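Local coordinates for protein cycloalternan-forming enzyme (Listeria monocytogenes serovar 1/2a, PDB 5F7U) that is a multidomain member of glycosyl hydrolase family 31 that binds glycans and magnesium ions and joins a TIM barrel to several beta-rich domains, at residues 232-237 and 323-329; 605-610 and 643-648; 626-632 and 651-657. The protein carries 1 engineered substitution. All blocks are in the same frame, centred on the assembly; numbering follows the deposited sequence.

Contact 1 of 3, residues 232-237 and 323-329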
loop_
_atom_site.group_PDB
_atom_site.type_symbol
_atom_site.label_atom_id
_atom_site.label_comp_id
_atom_site.label_asym_id
_atom_site.label_seq_id
_atom_site.Cartn_x
_atom_site.Cartn_y
_atom_site.Cartn_z
ATOM N N LYS A 232 29.996 22.993 -19.087
ATOM C CA LYS A 232 31.147 23.520 -18.338
ATOM C C LYS A 232 31.081 23.369 -16.815
ATOM O O LYS A 232 32.052 22.962 -16.182
ATOM C CB LYS A 232 31.347 25.010 -18.660
ATOM C CG LYS A 232 31.903 25.306 -20.044
ATOM C CD LYS A 232 32.244 26.777 -20.238
ATOM C CE LYS A 232 30.999 27.616 -20.507
ATOM N NZ LYS A 232 31.375 28.931 -21.086
ATOM N N ASN A 233 29.947 23.745 -16.236
ATOM C CA ASN A 233 29.811 23.939 -14.790
ATOM C C ASN A 233 28.740 23.051 -14.156
ATOM O O ASN A 233 28.891 22.620 -13.019
ATOM C CB ASN A 233 29.458 25.403 -14.487
ATOM C CG ASN A 233 30.559 26.367 -14.886
ATOM O OD1 ASN A 233 31.552 26.527 -14.165
ATOM N ND2 ASN A 233 30.377 27.045 -16.021
ATOM N N VAL A 234 27.651 22.821 -14.886
ATOM C CA VAL A 234 26.467 22.166 -14.322
ATOM C C VAL A 234 25.871 21.086 -15.211
ATOM O O VAL A 234 25.925 21.199 -16.443
ATOM C CB VAL A 234 25.329 23.172 -13.957
ATOM C CG1 VAL A 234 25.760 24.097 -12.830
ATOM C CG2 VAL A 234 24.873 23.987 -15.172
ATOM N N ILE A 235 25.335 20.039 -14.565
ATOM C CA ILE A 235 24.354 19.103 -15.158
ATOM C C ILE A 235 23.113 19.214 -14.265
ATOM O O ILE A 235 23.168 18.866 -13.078
ATOM C CB ILE A 235 24.878 17.647 -15.256
ATOM C CG1 ILE A 235 26.055 17.593 -16.261
ATOM C CG2 ILE A 235 23.731 16.698 -15.625
ATOM C CD1 ILE A 235 26.934 16.360 -16.169
ATOM N N ASN A 236 22.022 19.758 -14.811
ATOM C CA ASN A 236 20.840 20.099 -14.000
ATOM C C ASN A 236 19.701 19.103 -14.073
ATOM O O ASN A 236 18.809 19.107 -13.201
ATOM C CB ASN A 236 20.302 21.504 -14.353
ATOM C CG ASN A 236 21.174 22.619 -13.792
ATOM O OD1 ASN A 236 21.968 22.389 -12.884
ATOM N ND2 ASN A 236 21.017 23.829 -14.313
ATOM N N GLN A 237 19.699 18.283 -15.121
ATOM C CA GLN A 237 18.635 17.284 -15.296
ATOM C C GLN A 237 19.109 16.133 -16.161
ATOM O O GLN A 237 20.044 16.295 -16.947
ATOM C CB GLN A 237 17.396 17.899 -15.964
ATOM C CG GLN A 237 16.512 18.784 -15.088
ATOM C CD GLN A 237 15.169 19.093 -15.728
ATOM O OE1 GLN A 237 15.067 19.243 -16.963
ATOM N NE2 GLN A 237 14.127 19.205 -14.893
ATOM N N LEU A 323 14.728 13.619 -14.500
ATOM C CA LEU A 323 15.250 13.602 -13.135
ATOM C C LEU A 323 16.056 14.860 -12.890
ATOM O O LEU A 323 16.953 15.178 -13.681
ATOM C CB LEU A 323 16.152 12.365 -12.928
ATOM C CG LEU A 323 16.909 12.285 -11.593
ATOM C CD1 LEU A 323 15.998 12.126 -10.378
ATOM C CD2 LEU A 323 17.924 11.150 -11.614
ATOM N N ASP A 324 15.752 15.555 -11.796
ATOM C CA ASP A 324 16.491 16.763 -11.414
ATOM C C ASP A 324 17.854 16.428 -10.809
ATOM O O ASP A 324 18.099 15.309 -10.351
ATOM C CB ASP A 324 15.674 17.606 -10.413
ATOM C CG ASP A 324 14.373 18.158 -11.023
ATOM O OD1 ASP A 324 14.156 18.086 -12.259
ATOM O OD2 ASP A 324 13.567 18.694 -10.250
ATOM N N ASN A 325 18.748 17.405 -10.847
ATOM C CA ASN A 325 20.052 17.299 -10.212
ATOM C C ASN A 325 20.407 18.665 -9.630
ATOM O O ASN A 325 19.829 19.664 -10.044
ATOM C CB ASN A 325 21.091 16.891 -11.245
ATOM C CG ASN A 325 22.401 16.451 -10.612
ATOM O OD1 ASN A 325 22.405 15.673 -9.653
ATOM N ND2 ASN A 325 23.515 16.959 -11.134
ATOM N N ASP A 326 21.334 18.711 -8.676
ATOM C CA ASP A 326 21.712 19.976 -8.048
ATOM C C ASP A 326 22.789 20.732 -8.826
ATOM O O ASP A 326 23.293 21.739 -8.353
ATOM C CB ASP A 326 22.168 19.727 -6.608
ATOM C CG ASP A 326 23.394 18.824 -6.520
ATOM O OD1 ASP A 326 23.802 18.194 -7.524
ATOM O OD2 ASP A 326 23.963 18.727 -5.422
ATOM N N GLY A 327 23.146 20.232 -10.007
ATOM C CA GLY A 327 24.199 20.846 -10.819
ATOM C C GLY A 327 25.518 20.091 -10.790
ATOM O O GLY A 327 26.342 20.262 -11.685
ATOM N N ASP A 328 25.733 19.297 -9.748
ATOM C CA ASP A 328 26.977 18.534 -9.586
ATOM C C ASP A 328 27.195 17.576 -10.778
ATOM O O ASP A 328 26.408 16.643 -10.989
ATOM C CB ASP A 328 26.933 17.755 -8.262
ATOM C CG ASP A 328 28.244 17.039 -7.943
ATOM O OD1 ASP A 328 29.111 16.865 -8.825
ATOM O OD2 ASP A 328 28.390 16.642 -6.769
ATOM N N MET A 329 28.267 17.834 -11.536
ATOM C CA MET A 329 28.546 17.103 -12.775
ATOM C C MET A 329 29.042 15.693 -12.512
ATOM O O MET A 329 29.171 14.919 -13.449
ATOM C CB MET A 329 29.570 17.847 -13.629
ATOM C CG MET A 329 29.077 19.213 -14.074
ATOM S SD MET A 329 30.281 20.098 -15.065
ATOM C CE MET A 329 30.161 19.123 -16.559
#
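Asn325 and Ile235 make the shortest polar link between the two strands: the side-chain amide ND2 of Asn325 gives a hydrogen bond of 2.7 Å to the backbone O of Ile235, nearly straight at 169°. CG of Asn325 lies anti to its backbone N (chi1 -167°), which carries the amide across toward the partner strand. The same ND2 also donates to Asp328 O at 2.9 Å, and both acceptors lie in the amide plane, so the rotation of the group is fixed by two bonds. Backbone bonds flank it, from Ile235 N to Gly327 O at 3.1 Å and from Asn325 N to Asn236 O at 2.9 Å. Further along, Gln237 and Asp324 run side by side, and NE2 of Gln237 donates a hydrogen bond to OD1 of Asp324 at 2.9 Å, nearly along the C-O axis; OD2 of Asp324 is bonded to His306. At the loop end the thioether of Met329 lies against the backbone of Asn233, SD to C 3.5 Å, while CB of Met329 touches CD1 of Ile235 at 4.0 Å, the two side chains crossing at about a right angle. In the second shell, Asn331 bonds OD1 of Asn325, and OD1 of Asp326 accepts from Asp328 N to form an Asx turn. Strands 235-243 and 318-327 thus meet as antiparallel neighbours, consistent with the antiparallel beta-sandwich of the mutarotase-like domain of family 31.

Contact 2 of 3, residues 605-610 and 643-648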
loop_
_atom_site.group_PDB
_atom_site.type_symbol
_atom_site.label_atom_id
_atom_site.label_comp_id
_atom_site.label_asym_id
_atom_site.label_seq_id
_atom_site.Cartn_x
_atom_site.Cartn_y
_atom_site.Cartn_z
ATOM N N SER A 605 -15.023 12.210 5.287
ATOM C CA SER A 605 -15.945 11.073 5.456
ATOM C C SER A 605 -16.933 10.998 4.297
ATOM O O SER A 605 -18.144 11.242 4.454
ATOM C CB SER A 605 -16.657 11.163 6.809
ATOM O OG SER A 605 -15.697 10.977 7.847
ATOM N N THR A 606 -16.414 10.631 3.132
ATOM C CA THR A 606 -17.261 10.447 1.946
ATOM C C THR A 606 -16.857 9.181 1.190
ATOM O O THR A 606 -15.747 8.673 1.373
ATOM C CB THR A 606 -17.154 11.617 0.944
ATOM O OG1 THR A 606 -15.835 11.630 0.397
ATOM C CG2 THR A 606 -17.445 12.960 1.597
ATOM N N PHE A 607 -17.755 8.713 0.316
ATOM C CA PHE A 607 -17.434 7.578 -0.551
ATOM C C PHE A 607 -16.345 7.931 -1.565
ATOM O O PHE A 607 -15.495 7.100 -1.869
ATOM C CB PHE A 607 -18.693 7.034 -1.229
ATOM C CG PHE A 607 -19.429 6.031 -0.396
ATOM C CD1 PHE A 607 -19.004 4.707 -0.360
ATOM C CD2 PHE A 607 -20.539 6.402 0.377
ATOM C CE1 PHE A 607 -19.678 3.763 0.407
ATOM C CE2 PHE A 607 -21.223 5.453 1.151
ATOM C CZ PHE A 607 -20.777 4.136 1.160
ATOM N N ASP A 608 -16.352 9.164 -2.076
ATOM C CA ASP A 608 -15.253 9.601 -2.956
ATOM C C ASP A 608 -13.889 9.470 -2.258
ATOM O O ASP A 608 -12.899 9.006 -2.857
ATOM C CB ASP A 608 -15.494 11.043 -3.449
ATOM C CG ASP A 608 -16.511 11.132 -4.586
ATOM O OD1 ASP A 608 -16.919 10.104 -5.174
ATOM O OD2 ASP A 608 -16.927 12.263 -4.909
ATOM N N SER A 609 -13.827 9.860 -0.987
ATOM C CA SER A 609 -12.572 9.729 -0.241
ATOM C C SER A 609 -12.203 8.263 -0.016
ATOM O O SER A 609 -11.040 7.910 -0.117
ATOM C CB SER A 609 -12.618 10.456 1.113
ATOM O OG SER A 609 -12.838 11.849 0.886
ATOM N N PHE A 610 -13.205 7.441 0.290
ATOM C CA PHE A 610 -13.018 5.982 0.479
ATOM C C PHE A 610 -12.384 5.421 -0.798
ATOM O O PHE A 610 -11.386 4.684 -0.724
ATOM C CB PHE A 610 -14.402 5.378 0.760
ATOM C CG PHE A 610 -14.437 3.889 1.085
ATOM C CD1 PHE A 610 -13.295 3.113 1.301
ATOM C CD2 PHE A 610 -15.705 3.293 1.240
ATOM C CE1 PHE A 610 -13.409 1.755 1.616
ATOM C CE2 PHE A 610 -15.833 1.936 1.562
ATOM C CZ PHE A 610 -14.674 1.170 1.760
ATOM N N GLU A 643 -24.255 3.947 6.443
ATOM C CA GLU A 643 -23.872 3.185 5.249
ATOM C C GLU A 643 -22.370 3.280 5.003
ATOM O O GLU A 643 -21.691 2.263 4.858
ATOM C CB GLU A 643 -24.629 3.713 4.022
ATOM C CG GLU A 643 -24.321 2.913 2.755
ATOM C CD GLU A 643 -24.811 3.585 1.488
ATOM O OE1 GLU A 643 -24.688 2.960 0.415
ATOM O OE2 GLU A 643 -25.332 4.724 1.558
ATOM N N LEU A 644 -21.836 4.502 4.952
ATOM C CA LEU A 644 -20.385 4.651 4.746
ATOM C C LEU A 644 -19.609 3.969 5.871
ATOM O O LEU A 644 -18.612 3.284 5.609
ATOM C CB LEU A 644 -19.961 6.126 4.636
ATOM C CG LEU A 644 -18.439 6.366 4.517
ATOM C CD1 LEU A 644 -17.793 5.691 3.291
ATOM C CD2 LEU A 644 -18.147 7.851 4.461
ATOM N N TYR A 645 -20.051 4.178 7.111
ATOM C CA TYR A 645 -19.337 3.614 8.246
ATOM C C TYR A 645 -19.257 2.079 8.108
ATOM O O TYR A 645 -18.193 1.497 8.324
ATOM C CB TYR A 645 -19.970 4.037 9.570
ATOM C CG TYR A 645 -19.082 3.693 10.748
ATOM C CD1 TYR A 645 -18.061 4.563 11.142
ATOM C CD2 TYR A 645 -19.240 2.478 11.442
ATOM C CE1 TYR A 645 -17.236 4.253 12.200
ATOM C CE2 TYR A 645 -18.404 2.159 12.502
ATOM C CZ TYR A 645 -17.404 3.049 12.868
ATOM O OH TYR A 645 -16.570 2.756 13.923
ATOM N N LYS A 646 -20.372 1.451 7.733
ATOM C CA LYS A 646 -20.445 -0.012 7.603
ATOM C C LYS A 646 -19.590 -0.524 6.442
ATOM O O LYS A 646 -18.879 -1.537 6.574
ATOM C CB LYS A 646 -21.910 -0.470 7.442
ATOM C CG LYS A 646 -22.706 -0.415 8.731
ATOM C CD LYS A 646 -24.096 -0.972 8.475
ATOM C CE LYS A 646 -24.893 -1.166 9.764
ATOM N NZ LYS A 646 -26.198 -1.786 9.377
ATOM N N ARG A 647 -19.630 0.189 5.312
ATOM C CA ARG A 647 -18.833 -0.192 4.133
ATOM C C ARG A 647 -17.346 -0.078 4.403
ATOM O O ARG A 647 -16.573 -0.969 4.029
ATOM C CB ARG A 647 -19.221 0.642 2.900
ATOM C CG ARG A 647 -20.644 0.432 2.398
ATOM C CD ARG A 647 -20.897 -1.033 2.040
ATOM N NE ARG A 647 -22.087 -1.241 1.218
ATOM C CZ ARG A 647 -22.612 -2.430 0.966
ATOM N NH1 ARG A 647 -22.018 -3.536 1.429
ATOM N NH2 ARG A 647 -23.701 -2.512 0.220
ATOM N N ALA A 648 -16.960 1.008 5.070
ATOM C CA ALA A 648 -15.577 1.275 5.425
ATOM C C ALA A 648 -15.073 0.262 6.458
ATOM O O ALA A 648 -13.957 -0.236 6.323
ATOM C CB ALA A 648 -15.445 2.689 5.957
#
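In the family 31 TIM barrel, the start of helix 607-622 meets helix 642-653 where Leu644 packs against Phe607 and Phe610. Leu644 sits at the centre. Its CD1 methyl stands 3.8 Å from the centroid of the Phe607 ring, only 3° off the ring normal, a CH-pi contact over the middle of the face. The same methyl reaches CD2 of Phe610 at 3.8 Å, while CD2 of Leu644 lies 3.4 Å from C of Ser605. Arg647 contributes its aliphatic part: CG of Arg647 lies 3.9 Å from CZ of Phe607, at the ring edge. A bend at chi2 (-58°) turns the chain beyond CG, and the guanidinium group leads away to the backbone oxygens of Gln756 and Ala787. Phe610, whose chi1 of -176° swings the ring away from its own backbone N and toward helix 642-653, brings CZ within 3.8 Å of Ala648 CA, the Ala648 methyl lying over one ring face. Thr606 caps the first helix, OG1 accepting from Ser609 N at 3.0 Å. No hydrogen bond crosses between the segments, which implies that the helices are matched by the shape of aromatic faces and aliphatic branches, with the charged end of Arg647 satisfied beyond the interface.

Contact 3 of 3, residues 626-632 and 651-657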
loop_
_atom_site.group_PDB
_atom_site.type_symbol
_atom_site.label_atom_id
_atom_site.label_comp_id
_atom_site.label_asym_id
_atom_site.label_seq_id
_atom_site.Cartn_x
_atom_site.Cartn_y
_atom_site.Cartn_z
ATOM N N SER A 626 3.659 -2.132 2.318
ATOM C CA SER A 626 2.643 -3.163 2.525
ATOM C C SER A 626 1.843 -2.915 3.798
ATOM O O SER A 626 0.648 -3.186 3.831
ATOM C CB SER A 626 3.364 -4.510 2.618
ATOM O OG SER A 626 2.496 -5.597 2.925
ATOM N N TYR A 627 2.507 -2.409 4.843
ATOM C CA TYR A 627 1.824 -2.209 6.136
ATOM C C TYR A 627 1.137 -0.862 6.110
ATOM O O TYR A 627 1.622 0.126 6.689
ATOM C CB TYR A 627 2.796 -2.305 7.306
ATOM C CG TYR A 627 3.490 -3.655 7.468
ATOM C CD1 TYR A 627 3.061 -4.818 6.774
ATOM C CD2 TYR A 627 4.594 -3.759 8.316
ATOM C CE1 TYR A 627 3.734 -6.031 6.947
ATOM C CE2 TYR A 627 5.254 -4.964 8.510
ATOM C CZ TYR A 627 4.830 -6.094 7.826
ATOM O OH TYR A 627 5.529 -7.280 8.020
ATOM N N TRP A 628 0.009 -0.837 5.404
ATOM C CA TRP A 628 -0.684 0.399 5.062
ATOM C C TRP A 628 -2.020 0.482 5.811
ATOM O O TRP A 628 -2.756 -0.508 5.893
ATOM C CB TRP A 628 -0.871 0.463 3.543
ATOM C CG TRP A 628 -1.718 1.627 3.054
ATOM C CD1 TRP A 628 -1.272 2.849 2.620
ATOM C CD2 TRP A 628 -3.140 1.653 2.936
ATOM N NE1 TRP A 628 -2.323 3.638 2.262
ATOM C CE2 TRP A 628 -3.489 2.933 2.450
ATOM C CE3 TRP A 628 -4.163 0.710 3.193
ATOM C CZ2 TRP A 628 -4.809 3.300 2.183
ATOM C CZ3 TRP A 628 -5.495 1.087 2.975
ATOM C CH2 TRP A 628 -5.800 2.364 2.449
ATOM N N ALA A 629 -2.317 1.687 6.310
ATOM C CA ALA A 629 -3.559 1.978 7.027
ATOM C C ALA A 629 -4.277 3.143 6.378
ATOM O O ALA A 629 -3.693 3.891 5.603
ATOM C CB ALA A 629 -3.263 2.354 8.473
ATOM N N TRP A 630 -5.530 3.323 6.782
ATOM C CA TRP A 630 -6.270 4.551 6.491
ATOM C C TRP A 630 -7.168 4.843 7.680
ATOM O O TRP A 630 -7.418 3.948 8.497
ATOM C CB TRP A 630 -7.072 4.420 5.180
ATOM C CG TRP A 630 -8.210 3.406 5.221
ATOM C CD1 TRP A 630 -8.113 2.056 5.509
ATOM C CD2 TRP A 630 -9.588 3.655 4.939
ATOM N NE1 TRP A 630 -9.361 1.465 5.446
ATOM C CE2 TRP A 630 -10.283 2.414 5.084
ATOM C CE3 TRP A 630 -10.310 4.797 4.562
ATOM C CZ2 TRP A 630 -11.681 2.296 4.890
ATOM C CZ3 TRP A 630 -11.712 4.678 4.344
ATOM C CH2 TRP A 630 -12.370 3.435 4.522
ATOM N N ASP A 631 -7.627 6.093 7.797
ATOM C CA ASP A 631 -8.631 6.439 8.800
ATOM C C ASP A 631 -9.980 5.920 8.291
ATOM O O ASP A 631 -10.564 6.537 7.409
ATOM C CB ASP A 631 -8.716 7.976 8.989
ATOM C CG ASP A 631 -7.373 8.625 9.370
ATOM O OD1 ASP A 631 -6.497 7.973 9.948
ATOM O OD2 ASP A 631 -7.206 9.834 9.097
ATOM N N MET A 632 -10.450 4.780 8.804
ATOM C CA MET A 632 -11.652 4.151 8.239
ATOM C C MET A 632 -12.836 5.120 8.302
ATOM O O MET A 632 -13.079 5.753 9.335
ATOM C CB MET A 632 -11.964 2.796 8.901
ATOM C CG MET A 632 -12.096 2.820 10.413
ATOM S SD MET A 632 -13.073 1.408 10.978
ATOM C CE MET A 632 -14.690 2.105 10.708
ATOM N N MET A 651 -14.255 -3.136 4.718
ATOM C CA MET A 651 -13.004 -3.064 3.963
ATOM C C MET A 651 -11.809 -2.972 4.937
ATOM O O MET A 651 -10.823 -3.675 4.754
ATOM C CB MET A 651 -13.023 -1.921 2.949
ATOM C CG MET A 651 -11.723 -1.768 2.149
ATOM S SD MET A 651 -10.530 -0.730 3.028
ATOM C CE MET A 651 -9.048 -1.041 2.083
ATOM N N ALA A 652 -11.928 -2.131 5.967
ATOM C CA ALA A 652 -10.819 -1.886 6.899
ATOM C C ALA A 652 -10.401 -3.152 7.631
ATOM O O ALA A 652 -9.196 -3.389 7.859
ATOM C CB ALA A 652 -11.184 -0.792 7.904
ATOM N N ALA A 653 -11.390 -3.977 7.984
ATOM C CA ALA A 653 -11.128 -5.241 8.673
ATOM C C ALA A 653 -10.391 -6.219 7.749
ATOM O O ALA A 653 -9.717 -7.127 8.233
ATOM C CB ALA A 653 -12.436 -5.849 9.170
ATOM N N PHE A 654 -10.486 -5.990 6.436
ATOM C CA PHE A 654 -9.773 -6.785 5.415
ATOM C C PHE A 654 -8.683 -5.976 4.713
ATOM O O PHE A 654 -8.455 -6.145 3.496
ATOM C CB PHE A 654 -10.765 -7.389 4.385
ATOM C CG PHE A 654 -11.500 -8.596 4.895
ATOM C CD1 PHE A 654 -12.609 -8.451 5.728
ATOM C CD2 PHE A 654 -11.047 -9.903 4.589
ATOM C CE1 PHE A 654 -13.292 -9.566 6.225
ATOM C CE2 PHE A 654 -11.732 -11.020 5.072
ATOM C CZ PHE A 654 -12.854 -10.850 5.896
ATOM N N ALA A 655 -8.042 -5.068 5.467
ATOM C CA ALA A 655 -6.912 -4.306 4.934
ATOM C C ALA A 655 -5.690 -4.539 5.823
ATOM O O ALA A 655 -5.821 -5.173 6.883
ATOM C CB ALA A 655 -7.269 -2.823 4.809
ATOM N N PRO A 656 -4.478 -4.118 5.376
ATOM C CA PRO A 656 -3.278 -4.506 6.144
ATOM C C PRO A 656 -3.306 -4.017 7.598
ATOM O O PRO A 656 -3.006 -4.800 8.498
ATOM C CB PRO A 656 -2.133 -3.842 5.359
ATOM C CG PRO A 656 -2.656 -3.789 3.948
ATOM C CD PRO A 656 -4.113 -3.419 4.122
ATOM N N ILE A 657 -3.712 -2.766 7.813
ATOM C CA ILE A 657 -3.791 -2.166 9.154
ATOM C C ILE A 657 -5.170 -1.526 9.317
ATOM O O ILE A 657 -5.597 -0.721 8.472
ATOM C CB ILE A 657 -2.691 -1.089 9.392
ATOM C CG1 ILE A 657 -1.257 -1.610 9.128
ATOM C CG2 ILE A 657 -2.830 -0.436 10.778
ATOM C CD1 ILE A 657 -0.749 -2.680 10.098
#
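Ile657 and Trp628 share the single backbone hydrogen bond of this contact, from Ile657 N to Trp628 O at 3.1 Å; with an angle of 129° at the hydrogen it is weak. Close by, Pro656 packs a ring carbon on a backbone carbonyl of the 626-632 segment, CB of Pro656 lying 3.2 Å from O of Ser626. Apolar contacts do most of the joining. The methyl of Ala629 meets CB of Ile657 at 3.6 Å and lies equally near its CG2 branch. CD of Pro656 approaches the edge of the Trp628 ring, close to the ring plane. The CE methyl of Met651 comes to that indole edge too, 4.2 Å from CZ3 of Trp628. Further on, CB of Ala652 touches CB of Met632 at 3.8 Å. The remaining kind of interaction is Met-aromatic: SD of Met651 lies 4.2 Å from the centroid of the five-membered ring of Trp630, obliquely, 52° off its normal, and 3.5 Å from NE1 of Trp630. Rotation about the CB-CG bond of Met651 (chi2 -87°) swings SD toward the indole. Among polar groups, Trp630 N is buried without a partner, whereas NE1 of Trp628 is bonded to Glu255. The contact lies inside the beta-alpha-beta unit of strand 628-631, helix 642-653 and strand 657-660, with strand 597-599 beside Ala629, helix 607-622 packed on Trp628, Trp630 and Met651, and helix 687-700 beyond Met632.

From the N terminus, contact 1 comes first: it joins the early part of strand 235-243 to the later part of strand 318-327, closing a long excursion of 85 residues, part of it strand, in the mutarotase-like region. It is complete before the first barrel strand, 367-369, and its centre lies about 41 Å from that of contact 3 and 46 Å from that of contact 2. The other two cross, their segments running 605-610, 626-632, 643-648 and 651-657. Contact 2 ties two successive outer helices, and contact 3 links the seventh barrel strand to the end of the following helix and the start of the eighth strand. Both use helix 642-653 and touch directly, Phe610 CD1 lying 3.4 Å from Trp630 CH2.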